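Local structure of cephalosporin acylase (Bacillus halodurans, 2NLZ) at residues P31-A36 against T59-T64; A50-A55 against A139-P144; G124-L129 against V371-S376; R147-G152 against G203-L208. The protein is probably an amide-cleaving N-terminal nucleophile hydrolase of the gamma-glutamyltranspeptidase family, named as a cephalosporin acylase although its true substrate is not established. The protein carries 1 engineered substitution. All coordinates share one frame; numbering follows the deposited sequence.

Contact 1: P31-A36 against T59-T64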
loop_
_atom_site.group_PDB
_atom_site.type_symbol
_atom_site.label_atom_id
_atom_site.label_comp_id
_atom_site.label_asym_id
_atom_site.label_seq_id
_atom_site.Cartn_x
_atom_site.Cartn_y
_atom_site.Cartn_z
ATOM N N PRO D 31 14.020 13.920 21.504
ATOM C CA PRO D 31 15.303 14.188 20.832
ATOM C C PRO D 31 16.292 14.979 21.690
ATOM O O PRO D 31 17.492 14.668 21.692
ATOM C CB PRO D 31 14.897 14.982 19.587
ATOM C CG PRO D 31 13.468 14.646 19.368
ATOM C CD PRO D 31 12.888 14.469 20.743
ATOM N N LEU D 32 15.782 15.969 22.429
ATOM C CA LEU D 32 16.579 16.721 23.391
ATOM C C LEU D 32 17.036 15.882 24.587
ATOM O O LEU D 32 18.025 16.215 25.229
ATOM C CB LEU D 32 15.818 17.950 23.877
ATOM C CG LEU D 32 15.391 18.984 22.832
ATOM C CD1 LEU D 32 14.386 19.931 23.454
ATOM C CD2 LEU D 32 16.569 19.760 22.247
ATOM N N ALA D 33 16.312 14.811 24.903
ATOM C CA ALA D 33 16.741 13.893 25.961
ATOM C C ALA D 33 17.924 13.075 25.475
ATOM O O ALA D 33 18.914 12.918 26.190
ATOM C CB ALA D 33 15.595 12.987 26.418
ATOM N N ALA D 34 17.823 12.566 24.253
ATOM C CA ALA D 34 18.952 11.905 23.604
ATOM C C ALA D 34 20.166 12.839 23.563
ATOM O O ALA D 34 21.302 12.420 23.811
ATOM C CB ALA D 34 18.571 11.445 22.195
ATOM N N GLN D 35 19.902 14.110 23.276
ATOM C CA GLN D 35 20.935 15.133 23.244
ATOM C C GLN D 35 21.663 15.271 24.583
ATOM O O GLN D 35 22.870 15.486 24.607
ATOM C CB GLN D 35 20.335 16.474 22.805
ATOM C CG GLN D 35 21.348 17.510 22.313
ATOM C CD GLN D 35 22.037 17.120 21.008
ATOM O OE1 GLN D 35 21.600 16.211 20.290
ATOM N NE2 GLN D 35 23.117 17.820 20.695
ATOM N N ALA D 36 20.923 15.121 25.679
ATOM C CA ALA D 36 21.484 15.163 27.021
ATOM C C ALA D 36 22.492 14.047 27.240
ATOM O O ALA D 36 23.604 14.291 27.706
ATOM C CB ALA D 36 20.368 15.099 28.076
ATOM N N THR D 59 12.181 13.585 32.499
ATOM C CA THR D 59 11.379 14.033 33.629
ATOM C C THR D 59 10.825 15.439 33.395
ATOM O O THR D 59 9.751 15.783 33.881
ATOM C CB THR D 59 12.201 13.930 34.910
ATOM O OG1 THR D 59 11.655 12.899 35.731
ATOM C CG2 THR D 59 12.217 15.234 35.682
ATOM N N VAL D 60 11.552 16.223 32.609
ATOM C CA VAL D 60 11.157 17.573 32.284
ATOM C C VAL D 60 10.562 17.643 30.886
ATOM O O VAL D 60 9.608 18.387 30.656
ATOM C CB VAL D 60 12.358 18.526 32.359
ATOM C CG1 VAL D 60 11.963 19.926 31.882
ATOM C CG2 VAL D 60 12.955 18.550 33.783
ATOM N N LEU D 61 11.112 16.846 29.968
ATOM C CA LEU D 61 10.815 16.960 28.535
ATOM C C LEU D 61 9.573 16.219 28.077
ATOM O O LEU D 61 8.955 16.588 27.071
ATOM C CB LEU D 61 12.011 16.520 27.702
ATOM C CG LEU D 61 13.242 17.412 27.833
ATOM C CD1 LEU D 61 14.480 16.668 27.380
ATOM C CD2 LEU D 61 13.027 18.709 27.056
ATOM N N GLU D 62 9.206 15.180 28.818
ATOM C CA GLU D 62 7.982 14.424 28.533
ATOM C C GLU D 62 7.166 14.149 29.808
ATOM O O GLU D 62 7.072 13.004 30.246
ATOM C CB GLU D 62 8.333 13.116 27.826
ATOM C CG GLU D 62 7.173 12.450 27.130
ATOM C CD GLU D 62 7.579 11.201 26.368
ATOM O OE1 GLU D 62 6.876 10.179 26.486
ATOM O OE2 GLU D 62 8.598 11.240 25.650
ATOM N N PRO D 63 6.551 15.199 30.395
ATOM C CA PRO D 63 5.867 15.070 31.689
ATOM C C PRO D 63 4.576 14.268 31.609
ATOM O O PRO D 63 3.985 13.932 32.630
ATOM C CB PRO D 63 5.555 16.521 32.076
ATOM C CG PRO D 63 6.328 17.366 31.105
ATOM C CD PRO D 63 6.449 16.568 29.872
ATOM N N THR D 64 4.158 13.953 30.395
ATOM C CA THR D 64 2.952 13.193 30.183
ATOM C C THR D 64 3.173 11.712 30.422
ATOM O O THR D 64 2.218 10.962 30.457
ATOM C CB THR D 64 2.422 13.383 28.758
ATOM O OG1 THR D 64 3.442 13.038 27.815
ATOM C CG2 THR D 64 1.997 14.824 28.529
#

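Contact 2: A50-A55 against A139-P144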
loop_
_atom_site.group_PDB
_atom_site.type_symbol
_atom_site.label_atom_id
_atom_site.label_comp_id
_atom_site.label_asym_id
_atom_site.label_seq_id
_atom_site.Cartn_x
_atom_site.Cartn_y
_atom_site.Cartn_z
ATOM N N ALA D 50 25.110 8.620 30.853
ATOM C CA ALA D 50 24.200 9.047 29.778
ATOM C C ALA D 50 22.743 8.644 30.011
ATOM O O ALA D 50 21.829 9.404 29.698
ATOM C CB ALA D 50 24.684 8.532 28.427
ATOM N N ALA D 51 22.544 7.445 30.560
ATOM C CA ALA D 51 21.225 6.942 30.857
ATOM C C ALA D 51 20.555 7.836 31.892
ATOM O O ALA D 51 19.397 8.224 31.728
ATOM C CB ALA D 51 21.316 5.522 31.351
ATOM N N ILE D 52 21.297 8.172 32.946
ATOM C CA ILE D 52 20.805 9.060 34.002
ATOM C C ILE D 52 20.530 10.444 33.422
ATOM O O ILE D 52 19.505 11.041 33.706
ATOM C CB ILE D 52 21.784 9.124 35.196
ATOM C CG1 ILE D 52 21.981 7.732 35.804
ATOM C CG2 ILE D 52 21.276 10.062 36.272
ATOM C CD1 ILE D 52 23.228 7.595 36.666
ATOM N N ALA D 53 21.421 10.925 32.569
ATOM C CA ALA D 53 21.219 12.216 31.918
ATOM C C ALA D 53 19.888 12.261 31.182
ATOM O O ALA D 53 19.072 13.161 31.382
ATOM C CB ALA D 53 22.359 12.515 30.961
ATOM N N THR D 54 19.677 11.251 30.354
ATOM C CA THR D 54 18.487 11.119 29.547
ATOM C C THR D 54 17.223 10.891 30.379
ATOM O O THR D 54 16.159 11.395 30.034
ATOM C CB THR D 54 18.660 9.953 28.566
ATOM O OG1 THR D 54 19.951 10.041 27.944
ATOM C CG2 THR D 54 17.581 9.982 27.502
ATOM N N ALA D 55 17.341 10.133 31.469
ATOM C CA ALA D 55 16.183 9.808 32.293
ATOM C C ALA D 55 15.665 11.058 32.970
ATOM O O ALA D 55 14.472 11.366 32.906
ATOM C CB ALA D 55 16.537 8.757 33.325
ATOM N N ALA D 139 25.407 15.671 39.787
ATOM C CA ALA D 139 25.239 17.078 39.415
ATOM C C ALA D 139 25.707 17.416 37.999
ATOM O O ALA D 139 25.246 18.383 37.401
ATOM C CB ALA D 139 25.931 17.964 40.418
ATOM N N ALA D 140 26.635 16.627 37.473
ATOM C CA ALA D 140 27.070 16.786 36.092
ATOM C C ALA D 140 26.038 16.169 35.190
ATOM O O ALA D 140 25.604 16.781 34.209
ATOM C CB ALA D 140 28.393 16.096 35.865
ATOM N N SER D 141 25.661 14.936 35.526
ATOM C CA SER D 141 24.846 14.133 34.631
ATOM C C SER D 141 23.405 14.610 34.599
ATOM O O SER D 141 22.718 14.405 33.615
ATOM C CB SER D 141 24.983 12.615 34.895
ATOM O OG SER D 141 24.713 12.260 36.234
ATOM N N LEU D 142 22.947 15.294 35.639
ATOM C CA LEU D 142 21.599 15.849 35.523
ATOM C C LEU D 142 21.496 17.373 35.337
ATOM O O LEU D 142 20.441 17.974 35.524
ATOM C CB LEU D 142 20.623 15.248 36.550
ATOM C CG LEU D 142 20.658 15.460 38.045
ATOM C CD1 LEU D 142 19.606 16.453 38.379
ATOM C CD2 LEU D 142 20.317 14.156 38.691
ATOM N N ALA D 143 22.599 17.971 34.899
ATOM C CA ALA D 143 22.639 19.402 34.605
ATOM C C ALA D 143 21.819 19.843 33.381
ATOM O O ALA D 143 21.163 20.882 33.444
ATOM C CB ALA D 143 24.086 19.899 34.505
ATOM N N PRO D 144 21.869 19.087 32.261
ATOM C CA PRO D 144 21.025 19.471 31.125
ATOM C C PRO D 144 19.551 19.455 31.471
ATOM O O PRO D 144 18.817 20.334 31.044
ATOM C CB PRO D 144 21.319 18.395 30.081
ATOM C CG PRO D 144 22.636 17.853 30.448
ATOM C CD PRO D 144 22.691 17.905 31.938
HETATM O O HOH W 1 20.488 15.529 32.425
#

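Contact 3: G124-L129 against V371-S376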
loop_
_atom_site.group_PDB
_atom_site.type_symbol
_atom_site.label_atom_id
_atom_site.label_comp_id
_atom_site.label_asym_id
_atom_site.label_seq_id
_atom_site.Cartn_x
_atom_site.Cartn_y
_atom_site.Cartn_z
ATOM N N GLY D 124 16.275 7.742 43.711
ATOM C CA GLY D 124 17.241 6.869 44.381
ATOM C C GLY D 124 17.958 5.959 43.404
ATOM O O GLY D 124 19.168 5.718 43.528
ATOM N N ALA D 125 17.208 5.462 42.423
ATOM C CA ALA D 125 17.783 4.653 41.353
ATOM C C ALA D 125 18.809 5.432 40.538
ATOM O O ALA D 125 19.815 4.874 40.124
ATOM C CB ALA D 125 16.697 4.107 40.459
ATOM N N TRP D 126 18.557 6.717 40.324
ATOM C CA TRP D 126 19.515 7.569 39.637
ATOM C C TRP D 126 20.828 7.583 40.406
ATOM O O TRP D 126 21.871 7.240 39.862
ATOM C CB TRP D 126 18.995 9.007 39.493
ATOM C CG TRP D 126 17.716 9.166 38.714
ATOM C CD1 TRP D 126 17.229 8.332 37.751
ATOM C CD2 TRP D 126 16.783 10.253 38.812
ATOM N NE1 TRP D 126 16.034 8.817 37.264
ATOM C CE2 TRP D 126 15.742 9.997 37.896
ATOM C CE3 TRP D 126 16.724 11.418 39.591
ATOM C CZ2 TRP D 126 14.652 10.864 37.738
ATOM C CZ3 TRP D 126 15.638 12.269 39.439
ATOM C CH2 TRP D 126 14.620 11.988 38.516
ATOM N N ALA D 127 20.754 7.970 41.675
ATOM C CA ALA D 127 21.924 8.093 42.547
ATOM C C ALA D 127 22.753 6.811 42.656
ATOM O O ALA D 127 23.978 6.846 42.474
ATOM C CB ALA D 127 21.502 8.561 43.927
ATOM N N GLU D 128 22.083 5.695 42.951
ATOM C CA GLU D 128 22.746 4.398 43.051
ATOM C C GLU D 128 23.407 3.956 41.746
ATOM O O GLU D 128 24.458 3.314 41.769
ATOM C CB GLU D 128 21.778 3.315 43.531
ATOM C CG GLU D 128 21.906 2.971 45.019
ATOM C CD GLU D 128 23.116 2.109 45.350
ATOM O OE1 GLU D 128 23.464 1.216 44.555
ATOM O OE2 GLU D 128 23.711 2.326 46.424
ATOM N N LEU D 129 22.789 4.301 40.622
ATOM C CA LEU D 129 23.340 3.981 39.317
ATOM C C LEU D 129 24.627 4.767 39.099
ATOM O O LEU D 129 25.606 4.231 38.583
ATOM C CB LEU D 129 22.323 4.320 38.233
ATOM C CG LEU D 129 22.057 3.373 37.064
ATOM C CD1 LEU D 129 22.512 1.966 37.349
ATOM C CD2 LEU D 129 20.564 3.383 36.769
ATOM N N VAL D 371 23.068 0.122 28.625
ATOM C CA VAL D 371 21.948 0.132 29.576
ATOM C C VAL D 371 20.553 0.190 28.961
ATOM O O VAL D 371 20.301 0.923 28.009
ATOM C CB VAL D 371 22.127 1.173 30.747
ATOM C CG1 VAL D 371 23.097 2.271 30.374
ATOM C CG2 VAL D 371 20.777 1.741 31.241
ATOM N N SER D 372 19.673 -0.633 29.519
ATOM C CA SER D 372 18.242 -0.587 29.291
ATOM C C SER D 372 17.612 0.101 30.500
ATOM O O SER D 372 17.653 -0.437 31.601
ATOM C CB SER D 372 17.716 -2.015 29.191
ATOM O OG SER D 372 16.357 -2.074 28.793
ATOM N N PHE D 373 17.048 1.290 30.299
ATOM C CA PHE D 373 16.479 2.072 31.397
ATOM C C PHE D 373 15.058 2.446 31.095
ATOM O O PHE D 373 14.748 2.842 29.978
ATOM C CB PHE D 373 17.266 3.369 31.626
ATOM C CG PHE D 373 16.905 4.080 32.898
ATOM C CD1 PHE D 373 17.599 3.817 34.076
ATOM C CD2 PHE D 373 15.865 5.009 32.929
ATOM C CE1 PHE D 373 17.261 4.470 35.263
ATOM C CE2 PHE D 373 15.517 5.664 34.114
ATOM C CZ PHE D 373 16.221 5.404 35.278
ATOM N N ILE D 374 14.208 2.372 32.112
ATOM C CA ILE D 374 12.812 2.708 31.953
ATOM C C ILE D 374 12.241 3.292 33.257
ATOM O O ILE D 374 12.560 2.807 34.347
ATOM C CB ILE D 374 12.055 1.460 31.458
ATOM C CG1 ILE D 374 10.618 1.775 31.065
ATOM C CG2 ILE D 374 12.142 0.354 32.467
ATOM C CD1 ILE D 374 10.039 0.751 30.126
ATOM N N GLN D 375 11.439 4.355 33.159
ATOM C CA GLN D 375 10.753 4.905 34.345
ATOM C C GLN D 375 9.356 5.414 34.020
ATOM O O GLN D 375 9.099 5.824 32.896
ATOM C CB GLN D 375 11.587 5.992 35.060
ATOM C CG GLN D 375 11.752 7.285 34.307
ATOM C CD GLN D 375 12.672 8.263 34.982
ATOM O OE1 GLN D 375 13.614 7.878 35.668
ATOM N NE2 GLN D 375 12.418 9.546 34.774
ATOM N N SER D 376 8.464 5.394 35.012
ATOM C CA SER D 376 7.074 5.795 34.801
ATOM C C SER D 376 6.353 6.276 36.065
ATOM O O SER D 376 6.682 5.877 37.180
ATOM C CB SER D 376 6.297 4.638 34.166
ATOM O OG SER D 376 4.903 4.862 34.134
#

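Contact 4: R147-G152 against G203-L208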
loop_
_atom_site.group_PDB
_atom_site.type_symbol
_atom_site.label_atom_id
_atom_site.label_comp_id
_atom_site.label_asym_id
_atom_site.label_seq_id
_atom_site.Cartn_x
_atom_site.Cartn_y
_atom_site.Cartn_z
ATOM N N ARG D 147 18.927 22.623 33.164
ATOM C CA ARG D 147 18.965 23.676 32.157
ATOM C C ARG D 147 17.658 23.750 31.366
ATOM O O ARG D 147 17.190 24.839 31.048
ATOM C CB ARG D 147 20.141 23.443 31.202
ATOM C CG ARG D 147 20.541 24.638 30.333
ATOM C CD ARG D 147 21.187 24.236 28.988
ATOM N NE ARG D 147 21.824 22.911 28.965
ATOM C CZ ARG D 147 22.993 22.590 29.532
ATOM N NH1 ARG D 147 23.692 23.484 30.223
ATOM N NH2 ARG D 147 23.456 21.349 29.426
ATOM N N TYR D 148 17.081 22.590 31.053
ATOM C CA TYR D 148 15.839 22.534 30.287
ATOM C C TYR D 148 14.668 23.018 31.126
ATOM O O TYR D 148 13.780 23.696 30.622
ATOM C CB TYR D 148 15.546 21.114 29.783
ATOM C CG TYR D 148 16.394 20.640 28.616
ATOM C CD1 TYR D 148 16.931 19.353 28.604
ATOM C CD2 TYR D 148 16.656 21.467 27.526
ATOM C CE1 TYR D 148 17.708 18.902 27.547
ATOM C CE2 TYR D 148 17.432 21.022 26.465
ATOM C CZ TYR D 148 17.954 19.736 26.485
ATOM O OH TYR D 148 18.726 19.275 25.448
ATOM N N ALA D 149 14.668 22.665 32.405
ATOM C CA ALA D 149 13.575 23.045 33.278
ATOM C C ALA D 149 13.543 24.550 33.521
ATOM O O ALA D 149 12.472 25.140 33.552
ATOM C CB ALA D 149 13.657 22.282 34.579
ATOM N N GLU D 150 14.718 25.162 33.671
ATOM C CA GLU D 150 14.829 26.604 33.932
ATOM C C GLU D 150 14.565 27.459 32.700
ATOM O O GLU D 150 13.830 28.439 32.766
ATOM C CB GLU D 150 16.203 26.952 34.514
ATOM C CG GLU D 150 16.241 26.936 36.028
ATOM C CD GLU D 150 17.575 27.344 36.604
ATOM O OE1 GLU D 150 18.617 26.881 36.095
ATOM O OE2 GLU D 150 17.576 28.115 37.588
ATOM N N GLU D 151 15.167 27.083 31.578
ATOM C CA GLU D 151 15.077 27.876 30.364
ATOM C C GLU D 151 13.829 27.551 29.562
ATOM O O GLU D 151 13.273 28.418 28.902
ATOM C CB GLU D 151 16.336 27.699 29.514
ATOM C CG GLU D 151 17.567 28.379 30.119
ATOM C CD GLU D 151 18.890 27.836 29.584
ATOM O OE1 GLU D 151 19.908 27.968 30.300
ATOM O OE2 GLU D 151 18.916 27.283 28.459
ATOM N N GLY D 152 13.392 26.300 29.624
ATOM C CA GLY D 152 12.172 25.878 28.935
ATOM C C GLY D 152 12.381 25.279 27.556
ATOM O O GLY D 152 13.460 25.383 26.980
ATOM N N GLY D 203 10.208 24.849 39.523
ATOM C CA GLY D 203 10.070 23.783 40.493
ATOM C C GLY D 203 10.950 22.602 40.136
ATOM O O GLY D 203 11.783 22.176 40.942
ATOM N N HIS D 204 10.773 22.096 38.917
ATOM C CA HIS D 204 11.554 20.971 38.406
ATOM C C HIS D 204 13.053 21.214 38.496
ATOM O O HIS D 204 13.801 20.331 38.906
ATOM C CB HIS D 204 11.176 20.665 36.961
ATOM C CG HIS D 204 9.948 19.821 36.819
ATOM N ND1 HIS D 204 8.681 20.304 37.056
ATOM C CD2 HIS D 204 9.794 18.530 36.445
ATOM C CE1 HIS D 204 7.800 19.346 36.833
ATOM N NE2 HIS D 204 8.451 18.257 36.467
ATOM N N ALA D 205 13.480 22.419 38.122
ATOM C CA ALA D 205 14.880 22.813 38.220
ATOM C C ALA D 205 15.421 22.747 39.654
ATOM O O ALA D 205 16.474 22.140 39.888
ATOM C CB ALA D 205 15.065 24.193 37.656
ATOM N N ASP D 206 14.692 23.362 40.592
ATOM C CA ASP D 206 15.081 23.431 42.006
ATOM C C ASP D 206 15.271 22.053 42.621
ATOM O O ASP D 206 16.287 21.775 43.274
ATOM C CB ASP D 206 14.038 24.212 42.820
ATOM C CG ASP D 206 14.028 25.699 42.492
ATOM O OD1 ASP D 206 15.033 26.203 41.949
ATOM O OD2 ASP D 206 13.007 26.362 42.775
ATOM N N THR D 207 14.290 21.189 42.396
ATOM C CA THR D 207 14.320 19.868 42.993
ATOM C C THR D 207 15.378 18.962 42.350
ATOM O O THR D 207 16.032 18.181 43.048
ATOM C CB THR D 207 12.918 19.218 43.039
ATOM O OG1 THR D 207 13.025 17.886 43.538
ATOM C CG2 THR D 207 12.322 19.160 41.692
ATOM N N LEU D 208 15.576 19.091 41.040
ATOM C CA LEU D 208 16.627 18.327 40.380
ATOM C C LEU D 208 17.991 18.763 40.877
ATOM O O LEU D 208 18.854 17.931 41.122
ATOM C CB LEU D 208 16.550 18.436 38.864
ATOM C CG LEU D 208 15.475 17.576 38.200
ATOM C CD1 LEU D 208 15.366 17.936 36.730
ATOM C CD2 LEU D 208 15.721 16.077 38.374
#

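Contact 1: P31-A36 against T59-T64
Leu61 carries one whole side of this contact, its side chain reaching over to Leu32 and Ala33 and meeting that of Leu32 at about a right angle. The two leucines touch through different branches. CD2 of Leu61 meets CD1 of Leu32 at 4.0 Å, while CD1 of Leu61 lies against CB of Leu32, also at 4.0 Å. The same CD1 goes on to the backbone, 3.6 Å from Ala33 N, and rests beside the methyl of Ala33, with CD1 of Leu61 4.0 Å from Ala33 CB. One methyl therefore sits against the start of helix 31-42 and the other stays against the leucine tip. Both leucines have CG beside the backbone N and anti to the carbonyl carbon (chi1 -60° for Leu32 and -66° for Leu61), which sends both chains into the space between the helices. The touch is purely apolar. Just beyond it the helix ends, and Glu62 turns elsewhere to form a salt bridge with Arg511. Helices 31-42 and 47-61 follow one another in the chain, and this contact packs the end of the second against the start of the first. Tyr148 of helix 143-151 packs on both leucines, and Ala538 of the second subunit lies on Leu32.

Contact 2: A50-A55 against A139-P144
Ala53 and Ser141 bring their backbones close together, CA to CA 4.9 Å, and much of the contact is made by one carbonyl oxygen. Ser141 O receives a CA-H...O contact from Ala53 CA at 3.1 Å, with an angle of 136° at the hydrogen, and Ala53 CB lies beside the same oxygen. A water supplies the conventional hydrogen bonding: it donates to Ser141 O at 2.8 Å and to Ala53 O at 2.9 Å, tying two carbonyls that could not bond to each other directly. The close approach goes with the break between helices 138-141 and 143-151. Leu142 leaves helical angles there and occupies the N-cap position of the second helix; Ser141 O, the carbonyl just before it, faces helix 47-61, one of the helices layered on the sheets of this Ntn-hydrolase fold. Van der Waals contact between side chains is slight: CG2 of Ile52 lies 4.1 Å from Ser141 OG, while other parts of Ile52 pack on Trp126 and Leu129. Within helix 47-61, Ala50 O is gripped twice by Thr54, whose N and OG1 approach from opposite faces of the carbonyl plane. The CB of Thr54 is directed away from segment 139-144, and its neighbours are Ala33 of helix 31-42 and Leu361 of strand 359-365.

Contact 3: G124-L129 against V371-S376
Trp126 NE1 donates to Gln375 OE1 at 3.0 Å, with an N-H...O angle of 153°. The acceptor lies close to the indole plane, and the donor lies in the carbonyl plane of the amide, on a lone pair; the ring and amide planes are 31° apart. Gln375 reaches it with CG between its backbone N and carbonyl carbon (chi1 69°) and an extended chain beyond. The other end of this amide is also held, NE2 bonding Asn66 OD1, and the pair of bonds fixes which way round the group lies. Here helix 122-133 faces strand 370-376, the axes of segments 124-129 and 371-376 coming within 11.6 Å, a helix-on-sheet layer of the kind expected in an Ntn hydrolase. Phe373 and Gln375, two apart on the strand, face the helix, while backbone bonds link the strand to both 71-78 and 359-365. Phe373 comes in beside the amide: its CZ reaches the indole edge, 4.0 Å from Trp126 CD1, and the two side chains cross at about a right angle. Leu129 takes the next place along, setting CD2 at the edge of the phenyl ring, 3.8 Å from Phe373 CE1. Helix 47-61 also borders this layer, with Ala55 on Phe373.

Contact 4: R147-G152 against G203-L208
Ala149 and Ala205 face each other where the two helices come nearest, their CA atoms 5.1 Å apart. The methyl of Ala149 points into the facing helix and meets its backbone as well as its side chains: CB of Ala149 is 3.6 Å from Ala205 N and 3.9 Å from Ala205 CB. It also touches His204, with Ala149 CB 3.8 Å from His204 CB. Only the root of the histidine takes part, for its ring leads off to a hydrogen bond between ND1 and Ser201 OG. With such small side chains at the crossing the short helix segments approach to 7.8 Å, running roughly antiparallel, at 147° between their directions. One residue on, Glu150 lays its CG alongside the methyl of Ala205, the aliphatic stem covering the alanine while the carboxylate goes past it. That carboxylate has partners at both ends of segment 203-208: Arg209 just after it, by a salt bridge to OE2, and Gln202 just before it, whose NE2 hydrogen-bonds the same oxygen. The carboxylate of Asp206 is also near, 5.4 Å from Glu150 OE2 to Asp206 OD1, and Arg209 would be expected to ease the repulsion. The helix stops at Gly152, whose positive phi of 95° carries the chain out of it, although Gly152 N still bonds Tyr148 O at 2.8 Å. Helix 47-61 flanks the pair, Val60 packing on Ala149, His204 and Leu208 together, while Leu208 also packs against Ala145 and Ile146 of helix 143-151.

How the contacts relate
From the N terminus, the chain first closes a short loop at contact 1, joining the start of helix 31-42 to the end of helix 47-61, the next helix in the chain. Contact 2 starts on that second helix before contact 1 is complete, so the two cross, and it brings in the helices around 139-144. Contact 3 crosses contact 2 in turn: it opens at 124-129 and closes only at strand 371-376, bringing in strand 370-376. Contact 4, joining 147-152 to 203-208, falls wholly within that long loop and follows contacts 1 and 2 in series. Helix 47-61 supplies segments to contacts 1 and 2, and its residues also touch contacts 3 and 4, linking the helices to that strand.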